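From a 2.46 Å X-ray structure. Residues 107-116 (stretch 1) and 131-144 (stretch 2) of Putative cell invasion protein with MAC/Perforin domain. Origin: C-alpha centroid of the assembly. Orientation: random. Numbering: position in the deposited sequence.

Stretch 1 107-116: SYSDFDRLEK
Stretch 2 131-144: NLGPFKFGRQKTIK

The contact packs an irregular segment against one side of a helix and buries 580 Å², both sides summed. S107 and Y108 end a strand that begins earlier in the chain; a loop follows, and R113 and L114 form a short 3-10 segment. Most of the second stretch is helical, and the helix runs on past K144, with phi/psi near -62/-43 and successive i to i+4 bonds from K136 N to L132 O (3.0 Å) through K144 N to Q140 O (2.9 Å). The closest backbone approach in register is F111 to K136, CA to CA 5.7 Å.

Each stretch also has hydrogen bonds of its own. D110 OD1 (chi1 p, phi/psi -168/176) accepts from two amides that follow it: R113 N donates to D110 OD1 at 2.8 Å and 171°, while D112 N reaches D110 OD1 at 2.8 Å but only 127°, a weak bond. Ahead of the helix, N131 (chi1 t) caps through G133 N to N131 OD1, 2.9 Å and 150°.

Two polar links cross the contact. K136, with chi1 m and chi2 to chi4 all t, starts sideways, yet its extended chain brings NZ to 2.9 Å from D112 OD1, a salt bridge that includes a hydrogen bond. D112 (chi1 m) points away at its CA-to-CB bond, but its end comes nearer. In the second link, R139 NH1 donates to Y108 OH at 3.0 Å and 167°, nearly linear, with the hydroxyl near the guanidinium plane. With the R139 rotamer t, p, p and chi4 89°, NH1 reaches Y108 OH; Y108 has chi1 p and chi2 -75°.

The rest of the contact is mainly aromatic and apolar packing. F111 (chi1 m, chi2 -76°), the residue most covered by the other stretch, points toward the helix. Q140 CB sits 3.7 Å from the centroid of the F111 ring and 9° off the normal, a CH-pi contact over the face; Q140 is extended, with chi1 and chi2 both t. At the ring edge, F111 CE1 lies 4.0 Å from R139 CG and 4.0 Å from I143 CG1 (I143 chi1 and chi2 both m).

L114 (chi1 t, chi2 p) directs CD2 between two helix residues, 3.5 Å from F135 CE2 and 3.4 Å from R139 CB. F135 (chi1 t, chi2 66°) also receives E115, whose OE2 lies 3.6 Å from F135 CE2, oblique to the ring. E115 is folded, with chi1 and chi2 both m, and its carboxylate is hydrogen-bonded elsewhere in the structure.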

# COMPACT_ATOMS: atom_id res chain seq x y z
N SER A 107 26.79 -2.90 -3.42
CA SER A 107 27.30 -1.82 -4.24
C SER A 107 26.40 -1.67 -5.45
O SER A 107 25.99 -2.66 -6.05
CB SER A 107 28.68 -2.16 -4.73
OG SER A 107 29.55 -2.41 -3.65
N TYR A 108 26.13 -0.42 -5.83
CA TYR A 108 25.22 -0.12 -6.92
C TYR A 108 25.57 1.20 -7.60
O TYR A 108 25.67 2.24 -6.96
CB TYR A 108 23.76 -0.17 -6.43
CG TYR A 108 23.35 0.74 -5.27
CD1 TYR A 108 23.73 0.46 -3.95
CD2 TYR A 108 22.53 1.86 -5.49
CE1 TYR A 108 23.33 1.30 -2.88
CE2 TYR A 108 22.12 2.70 -4.44
CZ TYR A 108 22.52 2.42 -3.14
OH TYR A 108 22.10 3.25 -2.12
N SER A 109 25.74 1.12 -8.91
CA SER A 109 26.08 2.26 -9.77
C SER A 109 24.90 3.14 -10.10
O SER A 109 25.08 4.20 -10.69
CB SER A 109 26.63 1.78 -11.11
OG SER A 109 27.91 1.20 -10.94
N ASP A 110 23.70 2.69 -9.78
CA ASP A 110 22.53 3.50 -10.06
C ASP A 110 21.35 2.89 -9.34
O ASP A 110 21.46 1.81 -8.74
CB ASP A 110 22.28 3.68 -11.58
CG ASP A 110 21.78 2.42 -12.26
OD1 ASP A 110 20.96 1.68 -11.68
OD2 ASP A 110 22.20 2.17 -13.40
N PHE A 111 20.21 3.57 -9.43
CA PHE A 111 19.08 3.22 -8.59
C PHE A 111 18.27 2.05 -9.11
O PHE A 111 17.50 1.48 -8.36
CB PHE A 111 18.28 4.48 -8.23
CG PHE A 111 19.12 5.43 -7.42
CD1 PHE A 111 19.37 5.18 -6.07
CD2 PHE A 111 19.78 6.48 -8.02
CE1 PHE A 111 20.22 6.03 -5.33
CE2 PHE A 111 20.63 7.31 -7.30
CZ PHE A 111 20.86 7.09 -5.96
N ASP A 112 18.50 1.61 -10.34
CA ASP A 112 17.94 0.33 -10.76
C ASP A 112 18.81 -0.79 -10.24
O ASP A 112 18.30 -1.82 -9.76
CB ASP A 112 17.80 0.25 -12.27
CG ASP A 112 16.66 1.08 -12.78
OD1 ASP A 112 15.72 1.38 -11.99
OD2 ASP A 112 16.69 1.42 -13.98
N ARG A 113 20.11 -0.59 -10.29
CA ARG A 113 21.05 -1.57 -9.75
C ARG A 113 20.87 -1.75 -8.24
O ARG A 113 21.32 -2.74 -7.71
CB ARG A 113 22.49 -1.19 -10.05
CG ARG A 113 22.83 -1.00 -11.55
CD ARG A 113 23.09 -2.27 -12.28
NE ARG A 113 24.04 -3.11 -11.57
CZ ARG A 113 24.29 -4.38 -11.88
NH1 ARG A 113 23.67 -4.95 -12.92
NH2 ARG A 113 25.16 -5.08 -11.16
N LEU A 114 20.25 -0.78 -7.55
CA LEU A 114 19.95 -0.88 -6.11
C LEU A 114 19.31 -2.24 -5.75
O LEU A 114 19.60 -2.83 -4.70
CB LEU A 114 19.01 0.25 -5.67
CG LEU A 114 18.52 0.27 -4.22
CD1 LEU A 114 19.68 0.18 -3.17
CD2 LEU A 114 17.67 1.53 -3.99
N GLU A 115 18.47 -2.71 -6.67
CA GLU A 115 17.77 -3.98 -6.51
C GLU A 115 18.40 -5.17 -7.25
O GLU A 115 17.77 -6.20 -7.44
CB GLU A 115 16.30 -3.78 -6.90
CG GLU A 115 15.49 -3.18 -5.78
CD GLU A 115 15.38 -4.13 -4.59
OE1 GLU A 115 14.61 -5.13 -4.67
OE2 GLU A 115 16.08 -3.88 -3.58
N LYS A 116 19.66 -5.07 -7.63
CA LYS A 116 20.34 -6.17 -8.31
C LYS A 116 20.28 -7.49 -7.52
O LYS A 116 20.30 -8.55 -8.14
CB LYS A 116 21.81 -5.83 -8.61
CG LYS A 116 22.76 -5.81 -7.38
CD LYS A 116 24.15 -5.35 -7.79
CE LYS A 116 25.16 -5.57 -6.71
NZ LYS A 116 26.55 -5.25 -7.19
N ASN A 131 5.66 -2.37 -7.33
CA ASN A 131 6.22 -1.21 -7.97
C ASN A 131 7.45 -0.80 -7.18
O ASN A 131 7.34 -0.36 -6.06
CB ASN A 131 5.22 -0.06 -8.00
CG ASN A 131 5.75 1.17 -8.79
OD1 ASN A 131 6.88 1.14 -9.26
ND2 ASN A 131 4.94 2.23 -8.93
N LEU A 132 8.62 -0.92 -7.80
CA LEU A 132 9.87 -0.54 -7.17
C LEU A 132 10.20 0.95 -7.22
O LEU A 132 11.06 1.40 -6.46
CB LEU A 132 11.01 -1.34 -7.80
CG LEU A 132 11.03 -2.83 -7.47
CD1 LEU A 132 12.01 -3.56 -8.36
CD2 LEU A 132 11.36 -3.03 -5.94
N GLY A 133 9.52 1.71 -8.09
CA GLY A 133 9.76 3.15 -8.23
C GLY A 133 9.87 3.92 -6.92
O GLY A 133 10.86 4.61 -6.66
N PRO A 134 8.87 3.77 -6.04
CA PRO A 134 8.94 4.54 -4.78
C PRO A 134 10.11 4.16 -3.87
O PRO A 134 10.73 5.04 -3.26
CB PRO A 134 7.59 4.25 -4.12
CG PRO A 134 6.68 3.85 -5.30
CD PRO A 134 7.58 3.10 -6.23
N PHE A 135 10.43 2.87 -3.81
CA PHE A 135 11.58 2.45 -3.05
C PHE A 135 12.84 3.10 -3.62
O PHE A 135 13.64 3.66 -2.88
CB PHE A 135 11.73 0.94 -3.06
CG PHE A 135 12.99 0.47 -2.43
CD1 PHE A 135 13.19 0.66 -1.08
CD2 PHE A 135 13.99 -0.12 -3.19
CE1 PHE A 135 14.36 0.27 -0.47
CE2 PHE A 135 15.17 -0.53 -2.61
CZ PHE A 135 15.37 -0.33 -1.25
N LYS A 136 13.02 3.03 -4.94
CA LYS A 136 14.23 3.57 -5.57
C LYS A 136 14.31 5.10 -5.41
O LYS A 136 15.39 5.67 -5.20
CB LYS A 136 14.29 3.20 -7.05
CG LYS A 136 14.38 1.73 -7.32
CD LYS A 136 14.28 1.39 -8.79
CE LYS A 136 14.47 -0.11 -8.98
NZ LYS A 136 14.20 -0.54 -10.38
N PHE A 137 13.15 5.73 -5.52
CA PHE A 137 13.06 7.17 -5.33
C PHE A 137 13.49 7.57 -3.92
O PHE A 137 14.25 8.49 -3.74
CB PHE A 137 11.63 7.66 -5.61
CG PHE A 137 11.43 9.16 -5.32
CD1 PHE A 137 11.79 10.12 -6.26
CD2 PHE A 137 10.92 9.57 -4.09
CE1 PHE A 137 11.64 11.46 -5.99
CE2 PHE A 137 10.76 10.93 -3.82
CZ PHE A 137 11.12 11.87 -4.77
N GLY A 138 12.99 6.85 -2.92
CA GLY A 138 13.32 7.11 -1.53
C GLY A 138 14.78 6.93 -1.22
O GLY A 138 15.37 7.69 -0.47
N ARG A 139 15.40 5.92 -1.82
CA ARG A 139 16.81 5.73 -1.55
C ARG A 139 17.57 6.93 -2.11
O ARG A 139 18.37 7.52 -1.39
CB ARG A 139 17.33 4.38 -2.08
CG ARG A 139 18.85 4.18 -2.05
CD ARG A 139 19.43 4.36 -0.66
NE ARG A 139 18.90 3.37 0.31
CZ ARG A 139 19.43 2.18 0.54
NH1 ARG A 139 20.49 1.73 -0.15
NH2 ARG A 139 18.88 1.40 1.45
N GLN A 140 17.29 7.30 -3.36
CA GLN A 140 17.98 8.42 -3.99
C GLN A 140 17.77 9.70 -3.20
O GLN A 140 18.67 10.49 -3.06
CB GLN A 140 17.54 8.65 -5.44
CG GLN A 140 18.33 9.80 -6.10
CD GLN A 140 18.09 9.96 -7.59
OE1 GLN A 140 17.18 9.36 -8.16
NE2 GLN A 140 18.90 10.78 -8.22
N LYS A 141 16.55 9.91 -2.72
CA LYS A 141 16.22 11.09 -1.93
C LYS A 141 17.10 11.14 -0.66
O LYS A 141 17.67 12.18 -0.34
CB LYS A 141 14.71 11.09 -1.63
CG LYS A 141 14.25 12.19 -0.69
CD LYS A 141 12.71 12.29 -0.62
CE LYS A 141 12.24 13.35 0.38
NZ LYS A 141 12.59 13.02 1.80
N THR A 142 17.24 10.00 0.00
CA THR A 142 18.07 9.89 1.17
C THR A 142 19.53 10.14 0.83
O THR A 142 20.21 10.89 1.54
CB THR A 142 17.94 8.48 1.84
OG1 THR A 142 16.57 8.24 2.15
CG2 THR A 142 18.78 8.40 3.12
N ILE A 143 20.02 9.51 -0.25
CA ILE A 143 21.42 9.72 -0.63
C ILE A 143 21.64 11.22 -0.81
O ILE A 143 22.59 11.78 -0.26
CB ILE A 143 21.85 9.04 -1.95
CG1 ILE A 143 21.57 7.54 -1.92
CG2 ILE A 143 23.34 9.27 -2.20
CD1 ILE A 143 22.17 6.81 -0.76
N LYS A 144 20.74 11.87 -1.54
CA LYS A 144 20.90 13.28 -1.80
C LYS A 144 20.86 14.14 -0.53
O LYS A 144 21.57 15.13 -0.45
CB LYS A 144 19.87 13.77 -2.82
CG LYS A 144 20.11 13.30 -4.23
CD LYS A 144 19.22 14.11 -5.20
CE LYS A 144 19.51 13.79 -6.64
NZ LYS A 144 18.71 14.68 -7.54